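Local coordinates for CAS6A (Thermus thermophilus, PDB 4C97), which probably acts as an endoribonuclease of CRISPR antiviral defence, cutting precursor CRISPR transcripts in the manner of the Cas6 family, at residues 10-15 / 95-100; 127-132 / 233-238. The protein carries 1 engineered substitution. All blocks are in the same frame, centred on the assembly; numbering follows the deposited sequence.

Interaction 1 of 2, residues 10-15 / 95-100; sequences LVLVLE and RAVLQE
V11 and L98 face each other as a hydrogen-bonded antiparallel pair, each backbone N-H bonding to the other's carbonyl; V11 N lies 2.8 Å from L98 O. Beyond the non-hydrogen-bonded pair L12–V97, V13 N donates to A96 O and V13 O receives R95 N. Branched and apolar residues suit this extended backbone. The face of L12 and V97, with L10 beside V97, is buried under helix 68-79: V97 CG1, anti to the backbone N (chi1 179°), meets L10 CD2 at 4.0 Å, and both L10 and V97 touch Y79 of that helix. Strands 6-15 and 91-109 are the first and last of the ferredoxin-like β-α-β-β-α-β domain of RAMP proteins; they lie side by side in this topology, with 6-15 in the interior of the sheet and the short strand 85-87 beyond 91-109. The face of V13, A96 and L98 packs as closely but is partly exposed. V13 CG2 reaches diagonally to L98 CD1 at 3.7 Å, while A96 opposite V13 offers just a methyl. A96 N has no partner in the model. The looser end is the exposed one: R95 is bent at chi3 (-61°), which turns NE aside, and its chain crosses E15 at about a right angle. R95 NH2 lies 2.8 Å from E15 OE1 in a salt bridge whose hydrogen bond is weak, with carboxylate and guanidinium planes 61° apart; both long polar chains suit this solvent side.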
ATOM      1  N   LEU A  10      -2.769   8.573   5.745  1.00 11.75           N
ATOM      2  CA  LEU A  10      -2.392   9.475   6.806  1.00 12.30           C
ATOM      3  C   LEU A  10      -1.270   8.878   7.630  1.00 12.93           C
ATOM      4  O   LEU A  10      -1.306   7.686   7.985  1.00 14.33           O
ATOM      5  CB  LEU A  10      -3.591   9.739   7.704  1.00 15.80           C
ATOM      6  CG  LEU A  10      -4.639  10.706   7.157  1.00 25.22           C
ATOM      7  CD1 LEU A  10      -5.339  10.159   5.936  1.00 30.86           C
ATOM      8  CD2 LEU A  10      -5.660  11.000   8.256  1.00 29.20           C
ATOM      9  N   VAL A  11      -0.287   9.712   7.945  1.00 14.08           N
ATOM     10  CA  VAL A  11       0.870   9.287   8.719  1.00 12.83           C
ATOM     11  C   VAL A  11       0.802   9.798  10.153  1.00 17.27           C
ATOM     12  O   VAL A  11       0.589  10.992  10.387  1.00 15.18           O
ATOM     13  CB  VAL A  11       2.180   9.752   8.080  1.00 13.04           C
ATOM     14  CG1 VAL A  11       3.365   9.494   9.013  1.00 15.71           C
ATOM     15  CG2 VAL A  11       2.422   9.015   6.737  1.00 14.26           C
ATOM     16  N   LEU A  12       0.976   8.887  11.105  1.00 15.81           N
ATOM     17  CA  LEU A  12       1.080   9.248  12.524  1.00 14.99           C
ATOM     18  C   LEU A  12       2.549   9.302  12.889  1.00 15.58           C
ATOM     19  O   LEU A  12       3.238   8.258  12.914  1.00 15.29           O
ATOM     20  CB  LEU A  12       0.389   8.210  13.421  1.00 16.85           C
ATOM     21  CG  LEU A  12      -1.138   8.179  13.466  1.00 27.23           C
ATOM     22  CD1 LEU A  12      -1.764   8.210  12.085  1.00 36.12           C
ATOM     23  CD2 LEU A  12      -1.606   6.947  14.238  1.00 29.45           C
ATOM     24  N   VAL A  13       3.013  10.518  13.172  1.00 16.63           N
ATOM     25  CA  VAL A  13       4.381  10.754  13.596  1.00 17.65           C
ATOM     26  C   VAL A  13       4.430  10.448  15.087  1.00 21.60           C
ATOM     27  O   VAL A  13       3.656  10.997  15.862  1.00 21.80           O
ATOM     28  CB  VAL A  13       4.827  12.200  13.321  1.00 21.82           C
ATOM     29  CG1 VAL A  13       6.239  12.442  13.830  1.00 22.40           C
ATOM     30  CG2 VAL A  13       4.739  12.498  11.843  1.00 23.08           C
ATOM     31  N   LEU A  14       5.334   9.556  15.479  1.00 19.63           N
ATOM     32  CA  LEU A  14       5.277   8.968  16.815  1.00 19.89           C
ATOM     33  C   LEU A  14       6.469   9.354  17.662  1.00 22.67           C
ATOM     34  O   LEU A  14       7.599   9.346  17.191  1.00 27.33           O
ATOM     35  CB  LEU A  14       5.228   7.437  16.703  1.00 18.96           C
ATOM     36  CG  LEU A  14       4.069   6.869  15.887  1.00 17.42           C
ATOM     37  CD1 LEU A  14       4.279   5.367  15.677  1.00 21.24           C
ATOM     38  CD2 LEU A  14       2.716   7.163  16.517  1.00 17.69           C
ATOM     39  N   GLU A  15       6.217   9.673  18.928  1.00 32.01           N
ATOM     40  CA  GLU A  15       7.308   9.807  19.878  1.00 41.33           C
ATOM     41  C   GLU A  15       7.185   8.719  20.932  1.00 25.65           C
ATOM     42  O   GLU A  15       6.102   8.450  21.456  1.00 29.50           O
ATOM     43  CB  GLU A  15       7.381  11.216  20.484  1.00 51.44           C
ATOM     44  CG  GLU A  15       6.050  11.902  20.663  1.00 64.76           C
ATOM     45  CD  GLU A  15       6.169  13.254  21.367  1.00 77.37           C
ATOM     46  OE1 GLU A  15       7.271  13.579  21.857  1.00 81.99           O
ATOM     47  OE2 GLU A  15       5.158  13.991  21.428  1.00 79.10           O
ATOM     48  N   ARG A  95       2.506  12.726  17.802  1.00 26.67           N
ATOM     49  CA  ARG A  95       2.923  14.118  17.716  1.00 24.71           C
ATOM     50  C   ARG A  95       2.159  14.869  16.655  1.00 24.65           C
ATOM     51  O   ARG A  95       1.811  16.040  16.836  1.00 30.07           O
ATOM     52  CB  ARG A  95       4.401  14.215  17.398  1.00 29.65           C
ATOM     53  CG  ARG A  95       4.864  15.633  17.128  1.00 46.00           C
ATOM     54  CD  ARG A  95       6.356  15.658  16.967  1.00 60.99           C
ATOM     55  NE  ARG A  95       6.998  15.192  18.192  1.00 72.22           N
ATOM     56  CZ  ARG A  95       8.097  14.446  18.237  1.00 65.66           C
ATOM     57  NH1 ARG A  95       8.705  14.070  17.116  1.00 56.03           N
ATOM     58  NH2 ARG A  95       8.588  14.079  19.413  1.00 59.18           N
ATOM     59  N   ALA A  96       1.921  14.202  15.535  1.00 26.79           N
ATOM     60  CA  ALA A  96       1.230  14.823  14.424  1.00 22.91           C
ATOM     61  C   ALA A  96       0.548  13.763  13.589  1.00 21.24           C
ATOM     62  O   ALA A  96       1.009  12.628  13.507  1.00 21.83           O
ATOM     63  CB  ALA A  96       2.216  15.628  13.569  1.00 25.38           C
ATOM     64  N   VAL A  97      -0.562  14.149  12.978  1.00 28.61           N
ATOM     65  CA  VAL A  97      -1.230  13.330  11.993  1.00 23.10           C
ATOM     66  C   VAL A  97      -1.168  14.090  10.680  1.00 24.42           C
ATOM     67  O   VAL A  97      -1.734  15.174  10.556  1.00 25.28           O
ATOM     68  CB  VAL A  97      -2.682  13.058  12.400  1.00 24.04           C
ATOM     69  CG1 VAL A  97      -3.388  12.231  11.350  1.00 26.92           C
ATOM     70  CG2 VAL A  97      -2.711  12.347  13.743  1.00 25.92           C
ATOM     71  N   LEU A  98      -0.474  13.510   9.705  1.00 22.51           N
ATOM     72  CA  LEU A  98      -0.159  14.195   8.450  1.00 24.00           C
ATOM     73  C   LEU A  98      -0.842  13.581   7.233  1.00 20.93           C
ATOM     74  O   LEU A  98      -0.865  12.361   7.075  1.00 17.96           O
ATOM     75  CB  LEU A  98       1.353  14.146   8.223  1.00 18.78           C
ATOM     76  CG  LEU A  98       2.218  14.701   9.354  1.00 23.08           C
ATOM     77  CD1 LEU A  98       3.680  14.548   8.980  1.00 24.72           C
ATOM     78  CD2 LEU A  98       1.866  16.159   9.614  1.00 29.75           C
ATOM     79  N   GLN A  99      -1.388  14.446   6.371  1.00 21.28           N
ATOM     80  CA  GLN A  99      -1.901  14.036   5.070  1.00 22.06           C
ATOM     81  C   GLN A  99      -0.998  14.540   3.935  1.00 19.40           C
ATOM     82  O   GLN A  99      -1.236  14.269   2.764  1.00 22.26           O
ATOM     83  CB  GLN A  99      -3.318  14.568   4.882  1.00 41.03           C
ATOM     84  CG  GLN A  99      -3.404  16.078   4.837  1.00 50.80           C
ATOM     85  CD  GLN A  99      -4.801  16.562   4.519  1.00 55.80           C
ATOM     86  OE1 GLN A  99      -5.787  16.030   5.034  1.00 50.54           O
ATOM     87  NE2 GLN A  99      -4.897  17.559   3.646  1.00 54.67           N
ATOM     88  N   GLU A 100       0.029  15.293   4.308  1.00 20.03           N
ATOM     89  CA  GLU A 100       1.012  15.829   3.379  1.00 21.34           C
ATOM     90  C   GLU A 100       2.236  16.127   4.224  1.00 24.40           C
ATOM     91  O   GLU A 100       2.166  16.124   5.456  1.00 26.12           O
ATOM     92  CB  GLU A 100       0.495  17.116   2.716  1.00 26.75           C
ATOM     93  CG  GLU A 100       0.236  18.264   3.685  1.00 35.40           C
ATOM     94  CD  GLU A 100      -0.348  19.502   3.004  1.00 49.40           C
ATOM     95  OE1 GLU A 100       0.145  19.888   1.922  1.00 53.87           O
ATOM     96  OE2 GLU A 100      -1.302  20.086   3.553  1.00 54.43           O
TER

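Interaction 2 of 2, residues 127-132 / 233-238; sequences ASPTFF and LGYGRA. With SO4 (sulfate ion), chain D.
F131 turns its edge to the face of Y235, CE2 lying 3.6 Å above the tyrosine plane toward the rim, with ring planes 61° apart. L233 O approaches the opposite face, P129 O lies at the edge, and the phenol OH bonds to T189. The guanidinium of R237 has A127 O over one face and a sulfate at its edge, where R237 NH1 meets O1 of the ion at 3.2 Å. S128 ties the backbones together: its OG donates to a lone pair of G234 O at 2.7 Å and accepts R237 N at 3.0 Å along a nearly straight bond (168°). A serine suits this place because one small hydroxyl can do both. A127 N donates to R237 O at 2.8 Å. G236 N reaches P129 O from above the carbonyl plane, and T130 OG1, bonded to S128 O, rests against G236 CA. G234 and G236 have positive phi, which glycine accepts readily; with Y235 between them they end the glycine-rich loop of Cas6 proteins. R237 makes a cation-pi contact with W104, and the sulfate, probably from the crystallisation liquor, is bound by W104 and R125 too. This is consistent with a site able to hold an anion such as an RNA phosphate.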
ATOM      1  N   ALA A 127       8.885  -1.477  -0.046  1.00 11.94           N
ATOM      2  CA  ALA A 127       9.483  -0.839   1.121  1.00 10.52           C
ATOM      3  C   ALA A 127       9.292  -1.645   2.399  1.00 12.31           C
ATOM      4  O   ALA A 127       9.908  -1.339   3.421  1.00 15.29           O
ATOM      5  CB  ALA A 127       8.920   0.574   1.304  1.00 15.09           C
ATOM      6  N   SER A 128       8.399  -2.628   2.365  1.00 11.80           N
ATOM      7  CA  SER A 128       8.292  -3.590   3.456  1.00  9.63           C
ATOM      8  C   SER A 128       8.103  -4.954   2.818  1.00  9.55           C
ATOM      9  O   SER A 128       7.764  -5.044   1.645  1.00  9.57           O
ATOM     10  CB  SER A 128       7.139  -3.237   4.383  1.00 12.69           C
ATOM     11  OG  SER A 128       5.912  -3.638   3.827  1.00 11.06           O
ATOM     12  N   PRO A 129       8.305  -6.030   3.583  1.00 10.47           N
ATOM     13  CA  PRO A 129       8.299  -7.344   2.925  1.00 13.14           C
ATOM     14  C   PRO A 129       6.978  -7.633   2.217  1.00  9.37           C
ATOM     15  O   PRO A 129       5.908  -7.437   2.787  1.00 10.18           O
ATOM     16  CB  PRO A 129       8.555  -8.312   4.090  1.00 10.72           C
ATOM     17  CG  PRO A 129       9.332  -7.483   5.078  1.00 12.11           C
ATOM     18  CD  PRO A 129       8.680  -6.124   5.005  1.00 10.37           C
ATOM     19  N   THR A 130       7.074  -8.074   0.970  1.00  8.99           N
ATOM     20  CA  THR A 130       5.928  -8.243   0.092  1.00  8.87           C
ATOM     21  C   THR A 130       5.817  -9.695  -0.337  1.00  9.00           C
ATOM     22  O   THR A 130       6.807 -10.307  -0.768  1.00  9.00           O
ATOM     23  CB  THR A 130       6.076  -7.321  -1.134  1.00  8.54           C
ATOM     24  OG1 THR A 130       6.170  -5.946  -0.712  1.00  8.89           O
ATOM     25  CG2 THR A 130       4.913  -7.477  -2.073  1.00 10.51           C
ATOM     26  N   PHE A 131       4.624 -10.267  -0.202  1.00  9.89           N
ATOM     27  CA  PHE A 131       4.394 -11.658  -0.554  1.00 11.33           C
ATOM     28  C   PHE A 131       2.949 -11.898  -0.971  1.00 10.53           C
ATOM     29  O   PHE A 131       2.078 -11.012  -0.837  1.00 10.73           O
ATOM     30  CB  PHE A 131       4.836 -12.602   0.589  1.00 10.63           C
ATOM     31  CG  PHE A 131       4.134 -12.352   1.904  1.00 10.30           C
ATOM     32  CD1 PHE A 131       2.952 -13.009   2.200  1.00 13.60           C
ATOM     33  CD2 PHE A 131       4.666 -11.482   2.848  1.00 11.69           C
ATOM     34  CE1 PHE A 131       2.306 -12.797   3.414  1.00 15.07           C
ATOM     35  CE2 PHE A 131       4.006 -11.268   4.059  1.00 13.19           C
ATOM     36  CZ  PHE A 131       2.838 -11.921   4.322  1.00 15.32           C
ATOM     37  N   PHE A 132       2.708 -13.099  -1.488  1.00 10.45           N
ATOM     38  CA  PHE A 132       1.431 -13.475  -2.100  1.00 12.63           C
ATOM     39  C   PHE A 132       1.034 -14.836  -1.617  1.00 11.25           C
ATOM     40  O   PHE A 132       1.866 -15.641  -1.243  1.00 14.76           O
ATOM     41  CB  PHE A 132       1.578 -13.485  -3.643  1.00 12.29           C
ATOM     42  CG  PHE A 132       2.112 -12.209  -4.163  1.00 10.26           C
ATOM     43  CD1 PHE A 132       1.257 -11.161  -4.453  1.00 12.16           C
ATOM     44  CD2 PHE A 132       3.483 -12.002  -4.252  1.00 10.04           C
ATOM     45  CE1 PHE A 132       1.755  -9.958  -4.866  1.00  9.71           C
ATOM     46  CE2 PHE A 132       3.981 -10.820  -4.664  1.00 10.31           C
ATOM     47  CZ  PHE A 132       3.113  -9.769  -4.966  1.00  8.87           C
ATOM     48  N   LEU A 233      -1.235  -5.728   7.960  1.00 10.86           N
ATOM     49  CA  LEU A 233      -0.176  -5.887   8.951  1.00 10.59           C
ATOM     50  C   LEU A 233       1.100  -5.167   8.567  1.00 10.23           C
ATOM     51  O   LEU A 233       2.139  -5.364   9.190  1.00 14.16           O
ATOM     52  CB  LEU A 233       0.105  -7.376   9.232  1.00 11.41           C
ATOM     53  CG  LEU A 233      -1.043  -8.128   9.894  1.00 12.14           C
ATOM     54  CD1 LEU A 233      -0.720  -9.637   9.892  1.00 14.75           C
ATOM     55  CD2 LEU A 233      -1.261  -7.659  11.313  1.00 14.63           C
ATOM     56  N   GLY A 234       1.025  -4.286   7.569  1.00  8.85           N
ATOM     57  CA  GLY A 234       2.183  -3.492   7.217  1.00  8.50           C
ATOM     58  C   GLY A 234       3.073  -4.076   6.142  1.00 10.12           C
ATOM     59  O   GLY A 234       4.063  -3.448   5.763  1.00  9.79           O
ATOM     60  N   TYR A 235       2.727  -5.270   5.668  1.00  9.03           N
ATOM     61  CA  TYR A 235       3.471  -5.916   4.587  1.00 10.30           C
ATOM     62  C   TYR A 235       3.053  -5.269   3.272  1.00  8.59           C
ATOM     63  O   TYR A 235       1.964  -4.665   3.151  1.00 10.24           O
ATOM     64  CB  TYR A 235       3.202  -7.424   4.555  1.00 11.00           C
ATOM     65  CG  TYR A 235       3.666  -8.102   5.826  1.00  9.37           C
ATOM     66  CD1 TYR A 235       5.018  -8.187   6.123  1.00 12.29           C
ATOM     67  CD2 TYR A 235       2.759  -8.632   6.729  1.00  9.64           C
ATOM     68  CE1 TYR A 235       5.454  -8.785   7.271  1.00 14.76           C
ATOM     69  CE2 TYR A 235       3.188  -9.253   7.875  1.00 11.40           C
ATOM     70  CZ  TYR A 235       4.544  -9.315   8.149  1.00 15.25           C
ATOM     71  OH  TYR A 235       5.021  -9.929   9.302  1.00 15.12           O
ATOM     72  N   GLY A 236       3.909  -5.380   2.276  1.00  7.81           N
ATOM     73  CA  GLY A 236       3.541  -4.916   0.947  1.00  9.51           C
ATOM     74  C   GLY A 236       3.472  -3.412   0.756  1.00  9.68           C
ATOM     75  O   GLY A 236       2.853  -2.948  -0.207  1.00  9.66           O
ATOM     76  N   ARG A 237       4.134  -2.649   1.623  1.00  8.50           N
ATOM     77  CA  ARG A 237       4.144  -1.211   1.489  1.00  9.88           C
ATOM     78  C   ARG A 237       5.024  -0.903   0.279  1.00 10.31           C
ATOM     79  O   ARG A 237       6.143  -1.405   0.160  1.00  9.67           O
ATOM     80  CB  ARG A 237       4.643  -0.538   2.763  1.00  7.64           C
ATOM     81  CG  ARG A 237       4.737   0.963   2.643  1.00  7.85           C
ATOM     82  CD  ARG A 237       4.828   1.639   4.004  1.00 10.78           C
ATOM     83  NE  ARG A 237       5.886   1.166   4.886  1.00 12.41           N
ATOM     84  CZ  ARG A 237       7.147   1.581   4.847  1.00 10.81           C
ATOM     85  NH1 ARG A 237       7.533   2.457   3.930  1.00 13.42           N
ATOM     86  NH2 ARG A 237       8.027   1.131   5.720  1.00 11.95           N
ATOM     87  N   ALA A 238       4.492  -0.131  -0.653  1.00  9.83           N
ATOM     88  CA  ALA A 238       5.153   0.057  -1.931  1.00  9.66           C
ATOM     89  C   ALA A 238       4.817   1.398  -2.509  1.00 13.14           C
ATOM     90  O   ALA A 238       3.804   1.985  -2.165  1.00  9.11           O
ATOM     91  CB  ALA A 238       4.739  -1.024  -2.899  1.00  9.50           C
TER
HETATM   92  S   SO4 D1241      11.162   3.641   4.235  1.00 44.75           S
HETATM   93  O1  SO4 D1241      10.141   4.143   3.328  1.00 45.72           O
HETATM   94  O2  SO4 D1241      11.961   2.653   3.508  1.00 46.89           O
HETATM   95  O3  SO4 D1241      12.020   4.740   4.659  1.00 50.52           O
HETATM   96  O4  SO4 D1241      10.626   2.991   5.425  1.00 33.61           O

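Interaction 1 lies toward the periphery, about 17 Å from the centre of the chain, whereas interaction 2 is buried about 8 Å from it; their centres are 20 Å apart and they do not touch. The first joins two neighbouring strands of the N-terminal sheet by regular backbone pairing and aliphatic packing, its charged pair kept at an exposed end. The second has no regular ladder between its segments; it lies where neighbouring strands 121-127 and 238-241 meet a loop and a corner, relying on scattered backbone bonds, a serine hydroxyl, glycines and an aromatic pair. W60 and R62 of strand 58-65 touch V11 in interaction 1 and R237 in interaction 2.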